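Long-range contacts in 3'-5' exonuclease crn-4 (Caenorhabditis elegans, PDB 5DK5), which degrades RNA and DNA as a DEDDh-family 3'-5' exonuclease and takes part in apoptotic DNA degradation: residues B[28-32]-B[74-78]; B[245-251]-B[301-307]. One frame throughout, in Å; residues are numbered along the deposited sequence.

Contact 1. Residues B[28-32]-B[74-78]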
loop_
_atom_site.group_PDB
_atom_site.type_symbol
_atom_site.label_atom_id
_atom_site.label_comp_id
_atom_site.label_asym_id
_atom_site.label_seq_id
_atom_site.Cartn_x
_atom_site.Cartn_y
_atom_site.Cartn_z
ATOM N N THR B 28 -2.086 11.529 5.358
ATOM C CA THR B 28 -2.263 10.091 5.521
ATOM C C THR B 28 -1.762 9.299 4.322
ATOM O O THR B 28 -1.492 9.853 3.257
ATOM C CB THR B 28 -3.751 9.724 5.737
ATOM O OG1 THR B 28 -4.472 9.873 4.506
ATOM C CG2 THR B 28 -4.386 10.606 6.810
ATOM N N THR B 29 -1.641 7.990 4.513
ATOM C CA THR B 29 -1.467 7.079 3.395
ATOM C C THR B 29 -2.721 7.160 2.541
ATOM O O THR B 29 -3.792 7.515 3.038
ATOM C CB THR B 29 -1.240 5.635 3.858
ATOM O OG1 THR B 29 -2.315 5.236 4.717
ATOM C CG2 THR B 29 0.078 5.513 4.607
ATOM N N SER B 30 -2.595 6.840 1.259
ATOM C CA SER B 30 -3.736 6.905 0.360
ATOM C C SER B 30 -3.456 6.234 -0.977
ATOM O O SER B 30 -2.306 5.991 -1.344
ATOM C CB SER B 30 -4.142 8.360 0.122
ATOM O OG SER B 30 -3.068 9.091 -0.440
ATOM N N ASP B 31 -4.538 5.928 -1.681
ATOM C CA ASP B 31 -4.487 5.455 -3.056
ATOM C C ASP B 31 -5.631 6.134 -3.795
ATOM O O ASP B 31 -6.761 5.650 -3.777
ATOM C CB ASP B 31 -4.607 3.932 -3.126
ATOM C CG ASP B 31 -4.411 3.394 -4.532
ATOM O OD1 ASP B 31 -3.639 4.003 -5.304
ATOM O OD2 ASP B 31 -5.031 2.361 -4.865
ATOM N N ALA B 32 -5.316 7.259 -4.434
ATOM C CA ALA B 32 -6.310 8.203 -4.951
ATOM C C ALA B 32 -7.540 7.559 -5.592
ATOM O O ALA B 32 -8.663 8.025 -5.395
ATOM C CB ALA B 32 -5.645 9.135 -5.951
ATOM N N LEU B 74 4.449 3.832 0.860
ATOM C CA LEU B 74 3.627 4.885 0.277
ATOM C C LEU B 74 3.468 4.667 -1.222
ATOM O O LEU B 74 4.443 4.412 -1.925
ATOM C CB LEU B 74 4.237 6.264 0.537
ATOM C CG LEU B 74 4.451 6.687 1.993
ATOM C CD1 LEU B 74 4.919 8.134 2.036
ATOM C CD2 LEU B 74 3.185 6.506 2.820
ATOM N N THR B 75 2.236 4.771 -1.709
ATOM C CA THR B 75 1.987 4.711 -3.140
ATOM C C THR B 75 2.603 5.941 -3.785
ATOM O O THR B 75 2.869 6.934 -3.108
ATOM C CB THR B 75 0.488 4.650 -3.471
ATOM O OG1 THR B 75 -0.139 5.884 -3.100
ATOM C CG2 THR B 75 -0.179 3.499 -2.733
ATOM N N LYS B 76 2.836 5.877 -5.090
ATOM C CA LYS B 76 3.464 6.983 -5.796
ATOM C C LYS B 76 2.593 8.234 -5.739
ATOM O O LYS B 76 3.101 9.341 -5.561
ATOM C CB LYS B 76 3.742 6.594 -7.250
ATOM C CG LYS B 76 4.431 7.670 -8.075
ATOM C CD LYS B 76 5.817 8.003 -7.538
ATOM C CE LYS B 76 6.457 9.140 -8.319
ATOM N NZ LYS B 76 6.564 8.838 -9.774
ATOM N N ASN B 77 1.283 8.058 -5.883
ATOM C CA ASN B 77 0.364 9.190 -5.870
ATOM C C ASN B 77 0.245 9.799 -4.474
ATOM O O ASN B 77 -0.024 10.991 -4.331
ATOM C CB ASN B 77 -1.016 8.775 -6.397
ATOM C CG ASN B 77 -1.659 7.676 -5.572
ATOM O OD1 ASN B 77 -2.416 7.948 -4.641
ATOM N ND2 ASN B 77 -1.374 6.426 -5.921
ATOM N N CYS B 78 0.461 8.985 -3.445
ATOM C CA CYS B 78 0.480 9.488 -2.076
ATOM C C CYS B 78 1.695 10.386 -1.864
ATOM O O CYS B 78 1.582 11.472 -1.296
ATOM C CB CYS B 78 0.495 8.336 -1.071
ATOM S SG CYS B 78 0.736 8.862 0.649
HETATM O O HOH W 1 -0.187 5.167 0.359
HETATM O O HOH W 2 -3.405 9.797 -3.118
#
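A32 N comes to N77 OD1 from above the amide plane, 46° out of it, yet the hydrogen bond is nearly straight at 3.0 Å. A water that also bonds S30 OG donates to the same oxygen. The other end of the amide, ND2, makes a weak bond of 3.4 Å to D31 OD1, the carboxylate being turned 38° against the amide; D31 OD2 bonds the backbone N of K76 of the second subunit. Here the loop leaving strand 20-28, which bears the metal ligands D25 and E27 of the exonuclease domain, is fastened to the start of helix 76-82. T75 is the N-cap of that helix. With chi1 at 67°, its hydroxyl sits between its own backbone N and carbonyl carbon, accepting from C78 N while donating to S30 O (OG1 to O 2.8 Å). A valine here would probably cost S30 O its hydroxyl donor and leave C78 N only its weak bond to T75 O, slackening the loop's hold on the helix start. Beside this, T29 CG2 meets L74 CD2 at 3.7 Å, their side chains crossing at about a right angle, and C78 SG approaches T28 O to 3.6 Å.

Contact 2. Residues B[245-251]-B[301-307]; sequences IFERVLP and FAKIAGY
The carbonyl oxygen of A302 is gripped by two backbone N-H groups, firmly by Y307 N at 3.0 Å and weakly by G306 N. Together with a weak bond from G306 N to K303 O, the grip of Y307 N makes a Schellman motif, with G306 at positive phi as its C' residue. Just past this helix end, the Y307 side chain points toward helix 239-249. V249 holds its CG1 over one face of that ring, 4.0 Å from the centroid in a CH-pi contact; with this branch anti to the backbone N (chi1 173°), the same methyl also touches F301 CE1 at 3.6 Å. P251 CD nears Y307 CE1 and L250 CD2 the hydroxyl, both obliquely to the ring, which has K135 as a cation-pi partner. F301 fills the other end of the interface. F246 turns an edge to its face in an offset edge-to-face pair, the planes 81° apart and F246 CD1 only 3.4 Å from F301 CZ, while I245 CG2 lies at the edge of the F301 ring, 3.8 Å from CE2. The segment axes, 29° from parallel, stay 11.8 Å apart, so large side chains bridge the gap. The result is a buried aromatic and aliphatic helix-helix interface that joins the C-terminal helix 300-305 to helix 239-249, with P251 at its end near the zinc site of C220, C270, C273 and C280.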
loop_
_atom_site.group_PDB
_atom_site.type_symbol
_atom_site.label_atom_id
_atom_site.label_comp_id
_atom_site.label_asym_id
_atom_site.label_seq_id
_atom_site.Cartn_x
_atom_site.Cartn_y
_atom_site.Cartn_z
ATOM N N ILE B 245 -20.460 6.610 3.500
ATOM C CA ILE B 245 -20.066 5.355 4.133
ATOM C C ILE B 245 -19.298 5.619 5.423
ATOM O O ILE B 245 -19.589 5.020 6.458
ATOM C CB ILE B 245 -19.187 4.497 3.192
ATOM C CG1 ILE B 245 -20.001 3.997 1.994
ATOM C CG2 ILE B 245 -18.563 3.325 3.947
ATOM C CD1 ILE B 245 -21.072 2.969 2.329
ATOM N N PHE B 246 -18.308 6.503 5.346
ATOM C CA PHE B 246 -17.507 6.882 6.507
ATOM C C PHE B 246 -18.386 7.339 7.671
ATOM O O PHE B 246 -18.105 7.035 8.830
ATOM C CB PHE B 246 -16.527 8.003 6.142
ATOM C CG PHE B 246 -15.573 7.654 5.031
ATOM C CD1 PHE B 246 -15.254 6.338 4.749
ATOM C CD2 PHE B 246 -14.991 8.656 4.268
ATOM C CE1 PHE B 246 -14.375 6.024 3.730
ATOM C CE2 PHE B 246 -14.112 8.349 3.248
ATOM C CZ PHE B 246 -13.804 7.030 2.978
ATOM N N GLU B 247 -19.449 8.070 7.350
ATOM C CA GLU B 247 -20.326 8.647 8.365
ATOM C C GLU B 247 -21.020 7.577 9.201
ATOM O O GLU B 247 -21.236 7.759 10.400
ATOM C CB GLU B 247 -21.377 9.548 7.711
ATOM C CG GLU B 247 -20.851 10.909 7.270
ATOM C CD GLU B 247 -21.830 11.669 6.391
ATOM O OE1 GLU B 247 -22.905 11.117 6.070
ATOM O OE2 GLU B 247 -21.523 12.821 6.021
ATOM N N ARG B 248 -21.366 6.465 8.565
ATOM C CA ARG B 248 -22.075 5.387 9.244
ATOM C C ARG B 248 -21.106 4.464 9.976
ATOM O O ARG B 248 -21.408 3.970 11.061
ATOM C CB ARG B 248 -22.912 4.586 8.243
ATOM C CG ARG B 248 -23.828 5.435 7.364
ATOM C CD ARG B 248 -24.653 6.431 8.172
ATOM N NE ARG B 248 -25.659 7.107 7.350
ATOM C CZ ARG B 248 -26.910 6.685 7.172
ATOM N NH1 ARG B 248 -27.345 5.573 7.754
ATOM N NH2 ARG B 248 -27.736 7.382 6.402
ATOM N N VAL B 249 -19.940 4.237 9.379
ATOM C CA VAL B 249 -18.941 3.351 9.963
ATOM C C VAL B 249 -18.338 3.950 11.229
ATOM O O VAL B 249 -18.290 3.295 12.270
ATOM C CB VAL B 249 -17.810 3.046 8.960
ATOM C CG1 VAL B 249 -16.682 2.254 9.629
ATOM C CG2 VAL B 249 -18.360 2.285 7.768
ATOM N N LEU B 250 -17.875 5.192 11.134
ATOM C CA LEU B 250 -17.246 5.851 12.272
ATOM C C LEU B 250 -18.281 6.110 13.369
ATOM O O LEU B 250 -19.392 6.555 13.077
ATOM C CB LEU B 250 -16.587 7.158 11.839
ATOM C CG LEU B 250 -15.450 7.010 10.826
ATOM C CD1 LEU B 250 -15.037 8.365 10.283
ATOM C CD2 LEU B 250 -14.254 6.302 11.449
ATOM N N PRO B 251 -17.925 5.827 14.636
ATOM C CA PRO B 251 -18.895 5.970 15.733
ATOM C C PRO B 251 -19.353 7.405 15.992
ATOM O O PRO B 251 -20.538 7.616 16.245
ATOM C CB PRO B 251 -18.135 5.422 16.949
ATOM C CG PRO B 251 -16.700 5.499 16.582
ATOM C CD PRO B 251 -16.645 5.272 15.110
ATOM N N PHE B 301 -11.876 -1.076 4.754
ATOM C CA PHE B 301 -11.333 -0.204 5.792
ATOM C C PHE B 301 -12.057 -0.408 7.120
ATOM O O PHE B 301 -11.487 -0.184 8.186
ATOM C CB PHE B 301 -11.405 1.268 5.363
ATOM C CG PHE B 301 -12.752 1.912 5.576
ATOM C CD1 PHE B 301 -13.091 2.457 6.806
ATOM C CD2 PHE B 301 -13.664 1.999 4.539
ATOM C CE1 PHE B 301 -14.321 3.055 7.001
ATOM C CE2 PHE B 301 -14.896 2.599 4.729
ATOM C CZ PHE B 301 -15.224 3.128 5.961
ATOM N N ALA B 302 -13.316 -0.826 7.052
ATOM C CA ALA B 302 -14.073 -1.134 8.257
ATOM C C ALA B 302 -13.609 -2.469 8.828
ATOM O O ALA B 302 -13.425 -2.615 10.038
ATOM C CB ALA B 302 -15.561 -1.170 7.959
ATOM N N LYS B 303 -13.405 -3.436 7.939
ATOM C CA LYS B 303 -13.021 -4.785 8.331
ATOM C C LYS B 303 -11.652 -4.813 9.003
ATOM O O LYS B 303 -11.468 -5.462 10.031
ATOM C CB LYS B 303 -13.011 -5.707 7.110
ATOM C CG LYS B 303 -13.136 -7.186 7.437
ATOM C CD LYS B 303 -14.548 -7.529 7.880
ATOM C CE LYS B 303 -14.752 -9.029 7.990
ATOM N NZ LYS B 303 -16.158 -9.366 8.344
ATOM N N ILE B 304 -10.691 -4.108 8.417
ATOM C CA ILE B 304 -9.317 -4.152 8.900
ATOM C C ILE B 304 -9.134 -3.340 10.184
ATOM O O ILE B 304 -8.224 -3.610 10.968
ATOM C CB ILE B 304 -8.327 -3.647 7.820
ATOM C CG1 ILE B 304 -6.910 -4.143 8.125
ATOM C CG2 ILE B 304 -8.372 -2.124 7.693
ATOM C CD1 ILE B 304 -5.928 -3.924 6.992
ATOM N N ALA B 305 -9.994 -2.347 10.396
ATOM C CA ALA B 305 -9.953 -1.548 11.618
ATOM C C ALA B 305 -10.692 -2.246 12.758
ATOM O O ALA B 305 -10.564 -1.860 13.920
ATOM C CB ALA B 305 -10.546 -0.168 11.375
ATOM N N GLY B 306 -11.478 -3.265 12.419
ATOM C CA GLY B 306 -12.164 -4.070 13.414
ATOM C C GLY B 306 -13.528 -3.536 13.816
ATOM O O GLY B 306 -13.969 -3.746 14.945
ATOM N N TYR B 307 -14.200 -2.847 12.899
ATOM C CA TYR B 307 -15.559 -2.380 13.156
ATOM C C TYR B 307 -16.549 -3.525 12.981
ATOM O O TYR B 307 -17.651 -3.491 13.526
ATOM C CB TYR B 307 -15.921 -1.214 12.234
ATOM C CG TYR B 307 -15.268 0.091 12.633
ATOM C CD1 TYR B 307 -15.690 0.782 13.761
ATOM C CD2 TYR B 307 -14.232 0.630 11.884
ATOM C CE1 TYR B 307 -15.096 1.975 14.133
ATOM C CE2 TYR B 307 -13.633 1.824 12.248
ATOM C CZ TYR B 307 -14.069 2.491 13.371
ATOM O OH TYR B 307 -13.471 3.677 13.733
#

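The two contacts illustrate how separate contacts of one chain can lie near different metal sites. Their centres lie 20 Å apart and their nearest atoms about 10 Å, without touching. Contact 1 belongs to the catalytic region: the T28 side chain is about 9 Å from magnesium, and that of C78 about 10 Å from the bound inhibitor MES. Contact 2 is nearer the zinc site, with the P251 side chain about 9 Å from zinc. The loop between strands 20-28 and 41-50 links them, holding most of residues 28-32 and also D36, whose OD1 accepts from F301 N. Both border the second subunit: D31 OD2 and K76 N bond reciprocally between subunits, and I304 packs on R72 of the other.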